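Long-range contacts in ribosomal protein L11 methyltransferase (Lactobacillus delbrueckii subsp. bulgaricus ATCC BAA-365, PDB 3GRZ), which probably transfers methyl groups from S-adenosyl-L-methionine to lysine side chains of ribosomal protein L11, this chain being its C-terminal, methyl-donor-binding part: residues 10-15 and 29-34; 47-52 and 183-188; 136-141 and 166-171; 175-180 and 191-196. All blocks are in the same frame, centred on the assembly; numbering follows the deposited sequence. Where two conformers were deposited one is given.

Contact 1 of 4, residues 10-15 and 29-34; sequences RHLAIV and EIIRLD
Strands 12-15 and 29-33 are parallel neighbours in the small three-stranded sheet that precedes the Rossmann-like methyltransferase fold, strand 12-16 being its middle strand. A ladder of five backbone hydrogen bonds joins them. It opens with Glu29 N on His11 O, where the donor stands well above the carbonyl plane, and straightens at Ile31 N to Ala13 O (2.8 Å, 174° at the hydrogen).

Both faces are largely apolar, and each carries one charged residue. On the face of Leu12, Ile14, Glu29 and Ile31, Leu12 CD2 meets Ile31 CD1 at 3.7 Å. Ile14 places CG2 anti to its backbone N (chi1 -57° for CG1), and this methyl meets Leu33 CD1 at 3.8 Å; helix 73-80 lies against this face through Ile73 and Ala77. The end of Glu29 leads away to a salt bridge with Lys80. Ile14 also approaches Thr47, a predicted S-adenosyl-L-methionine-binding residue, and His11 ND1 is hydrogen-bonded to Glu55 OE2 of the second subunit.

The other face carries Ala13, Val15, Ile30 and Arg32. In the conformer given, Arg32 runs beside Val15, with Val15 CG1 over one face of its guanidinium, and NH2 bonds to Glu19 O. Val15 CB touches Ile30 CG2, and Ala13 CB meets Ile30 CD1 at 3.8 Å.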
loop_
_atom_site.group_PDB
_atom_site.type_symbol
_atom_site.label_atom_id
_atom_site.label_comp_id
_atom_site.label_asym_id
_atom_site.label_seq_id
_atom_site.Cartn_x
_atom_site.Cartn_y
_atom_site.Cartn_z
ATOM N N ARG B 10 -3.747 -7.599 1.177
ATOM C CA ARG B 10 -5.118 -8.015 1.420
ATOM C C ARG B 10 -5.880 -8.369 0.133
ATOM O O ARG B 10 -6.745 -9.257 0.128
ATOM C CB ARG B 10 -5.847 -6.900 2.202
ATOM C CG ARG B 10 -7.379 -7.003 2.307
ATOM C CD ARG B 10 -7.837 -8.244 3.058
ATOM N NE ARG B 10 -9.293 -8.413 3.119
ATOM C CZ ARG B 10 -10.053 -8.844 2.111
ATOM N NH1 ARG B 10 -9.518 -9.166 0.938
ATOM N NH2 ARG B 10 -11.362 -8.962 2.278
ATOM N N HIS B 11 -5.559 -7.675 -0.950
ATOM C CA HIS B 11 -6.317 -7.839 -2.177
ATOM C C HIS B 11 -5.546 -8.492 -3.321
ATOM O O HIS B 11 -6.078 -8.603 -4.416
ATOM C CB HIS B 11 -6.897 -6.493 -2.615
ATOM C CG HIS B 11 -7.919 -5.948 -1.668
ATOM N ND1 HIS B 11 -7.646 -4.920 -0.792
ATOM C CD2 HIS B 11 -9.207 -6.306 -1.443
ATOM C CE1 HIS B 11 -8.727 -4.656 -0.079
ATOM N NE2 HIS B 11 -9.687 -5.483 -0.453
ATOM N N LEU B 12 -4.308 -8.920 -3.073
ATOM C CA LEU B 12 -3.515 -9.564 -4.113
ATOM C C LEU B 12 -2.586 -10.659 -3.600
ATOM O O LEU B 12 -1.786 -10.429 -2.688
ATOM C CB LEU B 12 -2.668 -8.530 -4.838
ATOM C CG LEU B 12 -2.824 -8.556 -6.345
ATOM C CD1 LEU B 12 -3.722 -7.388 -6.780
ATOM C CD2 LEU B 12 -1.449 -8.477 -6.974
ATOM N N ALA B 13 -2.696 -11.843 -4.204
ATOM C CA ALA B 13 -1.725 -12.904 -4.030
ATOM C C ALA B 13 -1.292 -13.452 -5.395
ATOM O O ALA B 13 -2.037 -13.377 -6.387
ATOM C CB ALA B 13 -2.284 -14.030 -3.110
ATOM N N ILE B 14 -0.069 -13.959 -5.458
ATOM C CA ILE B 14 0.445 -14.549 -6.689
ATOM C C ILE B 14 0.611 -16.041 -6.452
ATOM O O ILE B 14 1.114 -16.464 -5.409
ATOM C CB ILE B 14 1.798 -13.951 -7.129
ATOM C CG1 ILE B 14 1.711 -12.439 -7.312
ATOM C CG2 ILE B 14 2.291 -14.592 -8.432
ATOM C CD1 ILE B 14 3.084 -11.810 -7.516
ATOM N N VAL B 15 0.188 -16.824 -7.437
ATOM C CA VAL B 15 0.137 -18.272 -7.329
ATOM C C VAL B 15 0.721 -18.883 -8.612
ATOM O O VAL B 15 0.489 -18.358 -9.691
ATOM C CB VAL B 15 -1.329 -18.679 -7.029
ATOM C CG1 VAL B 15 -1.827 -19.829 -7.859
ATOM C CG2 VAL B 15 -1.499 -18.941 -5.553
ATOM N N GLU B 29 -7.695 -11.093 -4.801
ATOM C CA GLU B 29 -7.408 -11.442 -6.189
ATOM C C GLU B 29 -6.211 -12.398 -6.292
ATOM O O GLU B 29 -5.151 -12.172 -5.690
ATOM C CB GLU B 29 -7.151 -10.170 -6.998
ATOM C CG GLU B 29 -7.226 -10.353 -8.488
ATOM C CD GLU B 29 -8.656 -10.457 -9.016
ATOM O OE1 GLU B 29 -8.932 -11.422 -9.760
ATOM O OE2 GLU B 29 -9.493 -9.579 -8.692
ATOM N N ILE B 30 -6.393 -13.481 -7.043
ATOM C CA ILE B 30 -5.318 -14.450 -7.243
ATOM C C ILE B 30 -4.776 -14.292 -8.653
ATOM O O ILE B 30 -5.518 -14.410 -9.637
ATOM C CB ILE B 30 -5.796 -15.903 -6.995
ATOM C CG1 ILE B 30 -6.392 -16.065 -5.580
ATOM C CG2 ILE B 30 -4.672 -16.906 -7.236
ATOM C CD1 ILE B 30 -5.522 -15.550 -4.413
ATOM N N ILE B 31 -3.489 -13.978 -8.754
ATOM C CA ILE B 31 -2.871 -13.851 -10.063
ATOM C C ILE B 31 -2.013 -15.084 -10.335
ATOM O O ILE B 31 -1.029 -15.341 -9.632
ATOM C CB ILE B 31 -2.072 -12.541 -10.209
ATOM C CG1 ILE B 31 -3.023 -11.344 -10.109
ATOM C CG2 ILE B 31 -1.306 -12.519 -11.536
ATOM C CD1 ILE B 31 -2.328 -10.004 -10.220
ATOM N N ARG B 32 -2.436 -15.854 -11.337
ATOM C CA ARG B 32 -1.693 -17.030 -11.768
ATOM C C ARG B 32 -0.591 -16.661 -12.758
ATOM O O ARG B 32 -0.812 -15.917 -13.718
ATOM C CB ARG B 32 -2.642 -18.086 -12.334
ATOM C CG ARG B 32 -3.654 -18.547 -11.299
ATOM C CD ARG B 32 -4.508 -19.719 -11.757
ATOM N NE ARG B 32 -5.234 -20.277 -10.619
ATOM C CZ ARG B 32 -4.769 -21.249 -9.838
ATOM N NH1 ARG B 32 -5.496 -21.684 -8.815
ATOM N NH2 ARG B 32 -3.584 -21.797 -10.081
ATOM N N LEU B 33 0.614 -17.164 -12.492
ATOM C CA LEU B 33 1.762 -16.952 -13.364
ATOM C C LEU B 33 2.424 -18.296 -13.669
ATOM O O LEU B 33 2.462 -19.181 -12.817
ATOM C CB LEU B 33 2.792 -16.025 -12.710
ATOM C CG LEU B 33 2.497 -14.550 -12.389
ATOM C CD1 LEU B 33 3.753 -13.890 -11.853
ATOM C CD2 LEU B 33 1.982 -13.777 -13.599
ATOM N N ASP B 34 2.948 -18.431 -14.884
ATOM C CA ASP B 34 3.619 -19.656 -15.318
ATOM C C ASP B 34 5.133 -19.478 -15.145
ATOM O O ASP B 34 5.746 -18.675 -15.849
ATOM C CB ASP B 34 3.231 -19.985 -16.773
ATOM C CG ASP B 34 3.828 -21.316 -17.288
ATOM O OD1 ASP B 34 4.717 -21.921 -16.639
ATOM O OD2 ASP B 34 3.392 -21.755 -18.370
#

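Contact 2 of 4, residues 47-52 and 183-188; sequences TQLAML and MRAGRW
Leu49 and Met183 meet through matching first torsions, each with CG anti to its own carbonyl carbon and beside the backbone N (chi1 -60° and -71°). Met183 continues extended to SD and then bends at chi3 (-76°), which turns CE onto the helix backbone, 3.3 Å from Leu49 O. The two side chains thus slide past each other in opposite directions, the thioether going to the helix while the leucine goes to the strand.

Leu49 divides its branches between two parts of the hairpin. CD2 lies 4.1 Å from Met183 CB and equally far from Ala185 CB, so it rests against two residues on the same side of the strand. CD1 reaches instead to the closing end of the turn, 3.7 Å from Trp188 O. One turn further along the helix, Leu52 presents CB to Met183 SD at 4.0 Å, crossing the methionine chain at a slant.

Helix 44-57 packs here against the tip of the beta hairpin of strands 177-185 and 188-195, which forms one edge of the seven-stranded sheet within this chain. The same helix carries Thr47, predicted to bind S-adenosyl-L-methionine, though Thr47 itself does not touch residues 183-188. A type II' turn from Ala185 to Trp188 reverses the chain, with Gly186 at positive phi. Beside the turn, Arg184 NE gives Gly186 O an almost straight bond of 2.9 Å, the oxygen lying in the guanidinium plane. Leu181 of the second subunit packs on Leu49 and Leu52, and Met183 and Arg184 pair with an antiparallel strand of that subunit, which carries the sheet across the interface.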
loop_
_atom_site.group_PDB
_atom_site.type_symbol
_atom_site.label_atom_id
_atom_site.label_comp_id
_atom_site.label_asym_id
_atom_site.label_seq_id
_atom_site.Cartn_x
_atom_site.Cartn_y
_atom_site.Cartn_z
ATOM N N THR B 47 8.053 -6.056 -6.671
ATOM C CA THR B 47 6.686 -6.267 -7.122
ATOM C C THR B 47 5.703 -5.697 -6.095
ATOM O O THR B 47 4.797 -4.976 -6.467
ATOM C CB THR B 47 6.411 -7.775 -7.424
ATOM O OG1 THR B 47 7.201 -8.161 -8.546
ATOM C CG2 THR B 47 4.954 -8.038 -7.756
ATOM N N GLN B 48 5.901 -6.008 -4.811
ATOM C CA GLN B 48 5.019 -5.510 -3.760
ATOM C C GLN B 48 5.014 -3.969 -3.677
ATOM O O GLN B 48 3.962 -3.374 -3.503
ATOM C CB GLN B 48 5.398 -6.103 -2.401
ATOM C CG GLN B 48 4.452 -5.680 -1.267
ATOM C CD GLN B 48 4.871 -6.214 0.082
ATOM O OE1 GLN B 48 5.891 -5.799 0.642
ATOM N NE2 GLN B 48 4.087 -7.154 0.614
ATOM N N LEU B 49 6.182 -3.334 -3.804
ATOM C CA LEU B 49 6.260 -1.862 -3.732
ATOM C C LEU B 49 5.452 -1.236 -4.855
ATOM O O LEU B 49 4.625 -0.337 -4.620
ATOM C CB LEU B 49 7.720 -1.367 -3.737
ATOM C CG LEU B 49 8.598 -1.863 -2.567
ATOM C CD1 LEU B 49 9.972 -1.214 -2.562
ATOM C CD2 LEU B 49 7.894 -1.677 -1.221
ATOM N N ALA B 50 5.660 -1.741 -6.070
ATOM C CA ALA B 50 4.902 -1.279 -7.242
ATOM C C ALA B 50 3.393 -1.492 -7.051
ATOM O O ALA B 50 2.605 -0.572 -7.276
ATOM C CB ALA B 50 5.403 -1.968 -8.514
ATOM N N MET B 51 3.005 -2.679 -6.577
ATOM C CA MET B 51 1.595 -2.984 -6.299
ATOM C C MET B 51 0.923 -2.078 -5.278
ATOM O O MET B 51 -0.245 -1.716 -5.455
ATOM C CB MET B 51 1.406 -4.447 -5.843
ATOM C CG MET B 51 1.563 -5.474 -6.937
ATOM S SD MET B 51 0.430 -5.232 -8.314
ATOM C CE MET B 51 -1.094 -4.742 -7.464
ATOM N N LEU B 52 1.643 -1.737 -4.206
ATOM C CA LEU B 52 1.129 -0.800 -3.190
ATOM C C LEU B 52 0.892 0.581 -3.792
ATOM O O LEU B 52 -0.094 1.241 -3.466
ATOM C CB LEU B 52 2.070 -0.701 -1.986
ATOM C CG LEU B 52 2.191 -1.947 -1.104
ATOM C CD1 LEU B 52 3.246 -1.757 0.005
ATOM C CD2 LEU B 52 0.838 -2.353 -0.523
ATOM N N MET B 183 8.897 4.475 -0.715
ATOM C CA MET B 183 8.797 3.239 0.060
ATOM C C MET B 183 10.137 2.526 -0.006
ATOM O O MET B 183 10.773 2.519 -1.045
ATOM C CB MET B 183 7.700 2.333 -0.508
ATOM C CG MET B 183 6.271 2.798 -0.285
ATOM S SD MET B 183 5.084 1.751 -1.195
ATOM C CE MET B 183 5.303 2.347 -2.849
ATOM N N ARG B 184 10.582 1.961 1.107
ATOM C CA ARG B 184 11.813 1.216 1.116
ATOM C C ARG B 184 11.639 -0.097 1.853
ATOM O O ARG B 184 11.297 -0.099 3.039
ATOM C CB ARG B 184 12.958 2.029 1.732
ATOM C CG ARG B 184 14.208 1.166 1.898
ATOM C CD ARG B 184 15.470 1.933 2.074
ATOM N NE ARG B 184 16.579 1.007 2.283
ATOM C CZ ARG B 184 17.817 1.378 2.578
ATOM N NH1 ARG B 184 18.754 0.458 2.761
ATOM N NH2 ARG B 184 18.113 2.665 2.688
ATOM N N ALA B 185 11.875 -1.200 1.141
ATOM C CA ALA B 185 11.889 -2.546 1.720
ATOM C C ALA B 185 13.222 -3.230 1.398
ATOM O O ALA B 185 13.538 -3.472 0.228
ATOM C CB ALA B 185 10.713 -3.382 1.191
ATOM N N GLY B 186 13.999 -3.536 2.433
ATOM C CA GLY B 186 15.358 -4.052 2.254
ATOM C C GLY B 186 16.196 -2.976 1.604
ATOM O O GLY B 186 16.206 -1.844 2.066
ATOM N N ARG B 187 16.863 -3.306 0.502
ATOM C CA ARG B 187 17.641 -2.296 -0.221
ATOM C C ARG B 187 16.866 -1.636 -1.365
ATOM O O ARG B 187 17.383 -0.750 -2.048
ATOM C CB ARG B 187 19.002 -2.854 -0.670
ATOM C CG ARG B 187 19.019 -3.965 -1.737
ATOM C CD ARG B 187 20.492 -4.423 -1.989
ATOM N NE ARG B 187 21.352 -3.292 -2.378
ATOM C CZ ARG B 187 22.642 -3.142 -2.071
ATOM N NH1 ARG B 187 23.291 -4.052 -1.347
ATOM N NH2 ARG B 187 23.292 -2.061 -2.497
ATOM N N TRP B 188 15.611 -2.049 -1.537
ATOM C CA TRP B 188 14.791 -1.626 -2.681
ATOM C C TRP B 188 13.884 -0.456 -2.374
ATOM O O TRP B 188 13.310 -0.380 -1.299
ATOM C CB TRP B 188 13.942 -2.794 -3.199
ATOM C CG TRP B 188 14.775 -3.925 -3.649
ATOM C CD1 TRP B 188 14.917 -5.140 -3.029
ATOM C CD2 TRP B 188 15.633 -3.948 -4.790
ATOM N NE1 TRP B 188 15.796 -5.921 -3.730
ATOM C CE2 TRP B 188 16.251 -5.218 -4.818
ATOM C CE3 TRP B 188 15.932 -3.021 -5.806
ATOM C CZ2 TRP B 188 17.150 -5.590 -5.822
ATOM C CZ3 TRP B 188 16.828 -3.393 -6.805
ATOM C CH2 TRP B 188 17.426 -4.665 -6.803
#

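Contact 3 of 4, residues 136-141 and 166-171; sequences EILLDL and PKIEQA
Lys167 opens the touching part of helix 166-171, and it does so mainly with its backbone: its carbonyl O lies 3.6 Å from Leu139 CD2 on helix 136-141. The end of its side chain leads away from the other helix.

Ile168 comes next and brings the two backbones to their nearest point, its CA being 6.6 Å from Leu139 CA. CG1 is anti to the carbonyl carbon (chi1 -59°), and the second torsion (-70°) swings CD1 toward the neighbouring helix. That one methyl serves two leucines, touching Leu139 CD2 at 3.9 Å and Leu138 CB at 4.0 Å. Leu139 and Ile168 meet at a slant, not end on.

One turn after Lys167, Ala171 supplies only a methyl, and its CB meets Leu139 CD2 at 3.8 Å. Leu139 CD2 therefore lies among three residues of the facing helix, Lys167, Ile168 and Ala171. No hydrogen bond crosses the contact, which rests on apolar packing.

The two segments run almost exactly parallel, 2° apart, with axes about 10.1 Å apart. Such side-by-side helices are expected where successive beta-alpha units of a Rossmann-like fold place their helices on one face of the sheet. Both helices pack on strand 153-161, and helix 135-145 also on strand 126-132: Leu138 lies against Ala131, Phe157 and Ile160, and Ile168 shares Ile160, while Ala171 also meets Ile142 further along helix 135-145.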
loop_
_atom_site.group_PDB
_atom_site.type_symbol
_atom_site.label_atom_id
_atom_site.label_comp_id
_atom_site.label_asym_id
_atom_site.label_seq_id
_atom_site.Cartn_x
_atom_site.Cartn_y
_atom_site.Cartn_z
ATOM N N GLU B 136 19.218 2.548 -13.920
ATOM C CA GLU B 136 19.855 3.127 -15.115
ATOM C C GLU B 136 18.928 3.190 -16.328
ATOM O O GLU B 136 19.032 4.113 -17.131
ATOM C CB GLU B 136 21.197 2.476 -15.466
ATOM C CG GLU B 136 21.226 0.964 -15.540
ATOM C CD GLU B 136 21.602 0.338 -14.211
ATOM O OE1 GLU B 136 22.812 0.322 -13.849
ATOM O OE2 GLU B 136 20.663 -0.118 -13.532
ATOM N N ILE B 137 18.008 2.230 -16.433
ATOM C CA ILE B 137 16.979 2.247 -17.474
ATOM C C ILE B 137 15.904 3.274 -17.109
ATOM O O ILE B 137 15.412 3.999 -17.981
ATOM C CB ILE B 137 16.350 0.843 -17.696
ATOM C CG1 ILE B 137 17.451 -0.217 -17.853
ATOM C CG2 ILE B 137 15.438 0.837 -18.930
ATOM C CD1 ILE B 137 16.976 -1.638 -17.617
ATOM N N LEU B 138 15.558 3.356 -15.819
ATOM C CA LEU B 138 14.637 4.403 -15.336
ATOM C C LEU B 138 15.115 5.816 -15.680
ATOM O O LEU B 138 14.306 6.664 -16.065
ATOM C CB LEU B 138 14.381 4.295 -13.833
ATOM C CG LEU B 138 13.514 3.133 -13.359
ATOM C CD1 LEU B 138 13.515 3.102 -11.834
ATOM C CD2 LEU B 138 12.100 3.240 -13.888
ATOM N N LEU B 139 16.422 6.043 -15.555
ATOM C CA LEU B 139 17.048 7.315 -15.945
ATOM C C LEU B 139 16.803 7.665 -17.418
ATOM O O LEU B 139 16.626 8.838 -17.747
ATOM C CB LEU B 139 18.554 7.330 -15.617
ATOM C CG LEU B 139 18.941 7.338 -14.127
ATOM C CD1 LEU B 139 20.427 7.095 -13.925
ATOM C CD2 LEU B 139 18.517 8.631 -13.425
ATOM N N ASP B 140 16.761 6.653 -18.285
ATOM C CA ASP B 140 16.380 6.853 -19.692
ATOM C C ASP B 140 14.872 7.064 -19.875
ATOM O O ASP B 140 14.444 7.754 -20.808
ATOM C CB ASP B 140 16.862 5.687 -20.561
ATOM C CG ASP B 140 18.382 5.590 -20.626
ATOM O OD1 ASP B 140 19.057 6.630 -20.473
ATOM O OD2 ASP B 140 18.898 4.469 -20.834
ATOM N N LEU B 141 14.071 6.475 -18.983
ATOM C CA LEU B 141 12.614 6.629 -19.035
ATOM C C LEU B 141 12.166 8.015 -18.582
ATOM O O LEU B 141 11.206 8.566 -19.129
ATOM C CB LEU B 141 11.905 5.553 -18.185
ATOM C CG LEU B 141 10.371 5.580 -18.158
ATOM C CD1 LEU B 141 9.748 5.390 -19.567
ATOM C CD2 LEU B 141 9.838 4.538 -17.188
ATOM N N PRO B 166 19.605 8.979 -5.070
ATOM C CA PRO B 166 20.015 10.358 -5.415
ATOM C C PRO B 166 19.969 10.715 -6.912
ATOM O O PRO B 166 19.425 11.766 -7.257
ATOM C CB PRO B 166 21.451 10.431 -4.881
ATOM C CG PRO B 166 21.439 9.527 -3.701
ATOM C CD PRO B 166 20.564 8.363 -4.126
ATOM N N LYS B 167 20.503 9.836 -7.769
ATOM C CA LYS B 167 20.490 10.044 -9.220
ATOM C C LYS B 167 19.068 10.087 -9.775
ATOM O O LYS B 167 18.767 10.916 -10.634
ATOM C CB LYS B 167 21.311 8.967 -9.939
ATOM C CG LYS B 167 22.824 9.139 -9.810
ATOM C CD LYS B 167 23.568 7.898 -10.286
ATOM C CE LYS B 167 24.026 8.017 -11.736
ATOM N NZ LYS B 167 25.314 8.758 -11.849
ATOM N N ILE B 168 18.205 9.193 -9.274
ATOM C CA ILE B 168 16.781 9.172 -9.635
ATOM C C ILE B 168 16.077 10.463 -9.163
ATOM O O ILE B 168 15.381 11.128 -9.943
ATOM C CB ILE B 168 16.055 7.906 -9.067
ATOM C CG1 ILE B 168 16.697 6.605 -9.603
ATOM C CG2 ILE B 168 14.555 7.963 -9.366
ATOM C CD1 ILE B 168 16.474 6.341 -11.067
ATOM N N GLU B 169 16.285 10.821 -7.897
ATOM C CA GLU B 169 15.706 12.045 -7.331
ATOM C C GLU B 169 16.104 13.315 -8.088
ATOM O O GLU B 169 15.276 14.189 -8.307
ATOM C CB GLU B 169 16.074 12.184 -5.853
ATOM C CG GLU B 169 15.305 11.246 -4.930
ATOM C CD GLU B 169 15.655 11.411 -3.454
ATOM O OE1 GLU B 169 16.790 11.825 -3.134
ATOM O OE2 GLU B 169 14.789 11.105 -2.610
ATOM N N GLN B 170 17.366 13.394 -8.500
ATOM C CA GLN B 170 17.890 14.555 -9.219
ATOM C C GLN B 170 17.281 14.646 -10.615
ATOM O O GLN B 170 16.807 15.708 -11.012
ATOM C CB GLN B 170 19.415 14.488 -9.288
ATOM C CG GLN B 170 20.104 15.816 -9.561
ATOM C CD GLN B 170 21.564 15.638 -9.963
ATOM O OE1 GLN B 170 22.332 14.940 -9.291
ATOM N NE2 GLN B 170 21.952 16.266 -11.069
ATOM N N ALA B 171 17.258 13.520 -11.331
ATOM C CA ALA B 171 16.616 13.435 -12.656
ATOM C C ALA B 171 15.114 13.739 -12.654
ATOM O O ALA B 171 14.616 14.371 -13.589
ATOM C CB ALA B 171 16.888 12.095 -13.291
#

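Contact 4 of 4, residues 175-180 and 191-196; sequences NSFQID and LAISRK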
loop_
_atom_site.group_PDB
_atom_site.type_symbol
_atom_site.label_atom_id
_atom_site.label_comp_id
_atom_site.label_asym_id
_atom_site.label_seq_id
_atom_site.Cartn_x
_atom_site.Cartn_y
_atom_site.Cartn_z
ATOM N N ASN B 175 13.322 17.147 -14.350
ATOM C CA ASN B 175 12.219 16.999 -15.299
ATOM C C ASN B 175 10.875 17.442 -14.744
ATOM O O ASN B 175 9.825 17.134 -15.327
ATOM C CB ASN B 175 12.152 15.567 -15.837
ATOM C CG ASN B 175 13.256 15.270 -16.815
ATOM O OD1 ASN B 175 13.078 15.411 -18.020
ATOM N ND2 ASN B 175 14.417 14.875 -16.301
ATOM N N SER B 176 10.948 18.184 -13.632
ATOM C CA SER B 176 9.782 18.756 -12.939
ATOM C C SER B 176 8.790 17.705 -12.427
ATOM O O SER B 176 7.577 17.807 -12.648
ATOM C CB SER B 176 9.086 19.827 -13.801
ATOM O OG SER B 176 10.012 20.811 -14.224
ATOM N N PHE B 177 9.322 16.699 -11.736
ATOM C CA PHE B 177 8.502 15.683 -11.086
ATOM C C PHE B 177 8.778 15.692 -9.589
ATOM O O PHE B 177 9.919 15.873 -9.164
ATOM C CB PHE B 177 8.783 14.294 -11.676
ATOM C CG PHE B 177 8.198 14.094 -13.043
ATOM C CD1 PHE B 177 6.848 13.824 -13.198
ATOM C CD2 PHE B 177 8.995 14.193 -14.181
ATOM C CE1 PHE B 177 6.290 13.646 -14.461
ATOM C CE2 PHE B 177 8.446 14.025 -15.448
ATOM C CZ PHE B 177 7.092 13.751 -15.587
ATOM N N GLN B 178 7.731 15.505 -8.797
ATOM C CA GLN B 178 7.880 15.366 -7.361
ATOM C C GLN B 178 7.571 13.930 -6.914
ATOM O O GLN B 178 6.889 13.184 -7.624
ATOM C CB GLN B 178 6.967 16.358 -6.639
ATOM C CG GLN B 178 5.484 16.114 -6.846
ATOM C CD GLN B 178 4.620 17.211 -6.267
ATOM O OE1 GLN B 178 4.968 18.392 -6.326
ATOM N NE2 GLN B 178 3.475 16.830 -5.718
ATOM N N ILE B 179 8.075 13.572 -5.732
ATOM C CA ILE B 179 7.833 12.278 -5.105
ATOM C C ILE B 179 6.786 12.480 -4.013
ATOM O O ILE B 179 7.023 13.189 -3.030
ATOM C CB ILE B 179 9.137 11.684 -4.508
ATOM C CG1 ILE B 179 10.181 11.467 -5.609
ATOM C CG2 ILE B 179 8.854 10.389 -3.741
ATOM C CD1 ILE B 179 11.582 11.083 -5.090
ATOM N N ASP B 180 5.623 11.872 -4.214
ATOM C CA ASP B 180 4.526 11.935 -3.277
ATOM C C ASP B 180 4.672 10.884 -2.179
ATOM O O ASP B 180 4.163 11.055 -1.067
ATOM C CB ASP B 180 3.205 11.712 -4.014
ATOM C CG ASP B 180 2.998 12.682 -5.159
ATOM O OD1 ASP B 180 3.475 13.835 -5.089
ATOM O OD2 ASP B 180 2.335 12.291 -6.134
ATOM N N LEU B 191 8.671 4.382 -5.666
ATOM C CA LEU B 191 8.237 5.783 -5.628
ATOM C C LEU B 191 6.896 6.013 -6.298
ATOM O O LEU B 191 6.660 5.507 -7.399
ATOM C CB LEU B 191 9.261 6.689 -6.329
ATOM C CG LEU B 191 10.734 6.624 -5.934
ATOM C CD1 LEU B 191 11.547 7.437 -6.948
ATOM C CD2 LEU B 191 10.939 7.158 -4.519
ATOM N N ALA B 192 6.038 6.789 -5.636
ATOM C CA ALA B 192 4.847 7.358 -6.261
ATOM C C ALA B 192 5.183 8.800 -6.642
ATOM O O ALA B 192 5.651 9.577 -5.802
ATOM C CB ALA B 192 3.654 7.309 -5.322
ATOM N N ILE B 193 4.942 9.131 -7.906
ATOM C CA ILE B 193 5.452 10.332 -8.551
ATOM C C ILE B 193 4.312 11.083 -9.253
ATOM O O ILE B 193 3.420 10.471 -9.836
ATOM C CB ILE B 193 6.573 9.961 -9.576
ATOM C CG1 ILE B 193 7.813 9.413 -8.859
ATOM C CG2 ILE B 193 6.977 11.149 -10.469
ATOM C CD1 ILE B 193 8.643 8.461 -9.730
ATOM N N SER B 194 4.334 12.411 -9.179
ATOM C CA SER B 194 3.450 13.248 -10.001
ATOM C C SER B 194 4.209 14.486 -10.483
ATOM O O SER B 194 5.370 14.672 -10.116
ATOM C CB SER B 194 2.184 13.637 -9.226
ATOM O OG SER B 194 2.499 14.286 -8.002
ATOM N N ARG B 195 3.581 15.302 -11.333
ATOM C CA ARG B 195 4.185 16.566 -11.778
ATOM C C ARG B 195 4.335 17.529 -10.605
ATOM O O ARG B 195 3.461 17.584 -9.731
ATOM C CB ARG B 195 3.339 17.233 -12.867
ATOM C CG ARG B 195 3.190 16.433 -14.149
ATOM C CD ARG B 195 2.684 17.328 -15.267
ATOM N NE ARG B 195 2.080 16.570 -16.358
ATOM C CZ ARG B 195 2.715 16.238 -17.479
ATOM N NH1 ARG B 195 3.984 16.592 -17.658
ATOM N NH2 ARG B 195 2.083 15.555 -18.424
ATOM N N LYS B 196 5.436 18.282 -10.594
ATOM C CA LYS B 196 5.677 19.262 -9.536
ATOM C C LYS B 196 4.509 20.227 -9.399
ATOM O O LYS B 196 4.084 20.856 -10.371
ATOM C CB LYS B 196 6.993 20.018 -9.740
ATOM C CG LYS B 196 8.112 19.520 -8.847
ATOM C CD LYS B 196 8.918 20.681 -8.294
ATOM C CE LYS B 196 9.733 20.262 -7.081
ATOM N NZ LYS B 196 10.178 21.447 -6.296
#
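Ser194 OG donates to Asp180 OD2 at 2.7 Å, meeting that oxygen's syn lone pair, on the side of the other carboxylate oxygen. The hydroxyl is set between the backbone N and the carbonyl carbon of its own residue (chi1 56°), and from there it faces the aspartate across the strands. The second oxygen, Asp180 OD1, accepts Gln178 NE2 at 3.1 Å, so each carboxylate oxygen has a donor. Gln178 OE1 turns the other way and takes the backbone N of His197, which holds the amide at both ends.

The polar cluster sits on one face of an antiparallel beta hairpin. Gln178 and Ser194 form a hydrogen-bonded pair, Gln178 N to Ser194 O at 2.8 Å and Ser194 N back to Gln178 O. Asp180 N adds a bond to Ala192 O, and Lys196 N closes the open end on Ser176 O at 3.0 Å. Ser176, at positive phi, is the C-prime residue of the Schellman motif that ends helix 165-174.

The face of Ile179 and Ile193 is apolar. Ile179 CG2 meets Leu191 CD2 at 3.9 Å, and Ile193 CG2 touches Phe177 CB at 3.8 Å, those two side chains crossing at about a right angle. Phe177 and Leu191 also pack on Leu172 of helix 165-174. Strand 188-195 is bonded on its other side to strand 153-161, which leaves 177-185 as the outermost strand of the seven within this chain.

Overall arrangement
Four contacts illustrate how chemistry follows place in a fold. Contacts 1 and 4 are strand pairs knit by backbone hydrogen bonds, one parallel in the small sheet, the other antiparallel at the edge of the large one; contacts 2 and 3 are apolar packing without a bond across. Contact 2 is the buried one, while the others are partly buried. Contacts 2 and 4 share strand 177-185, and contact 3 touches contact 4 through Ile168 and Leu191. Contact 1 meets contact 2 where Leu12 packs on Met51, and both also reach the second subunit. Contacts 1 and 3 lie on opposite sides of the chain's centre, their own centres about 30 Å apart.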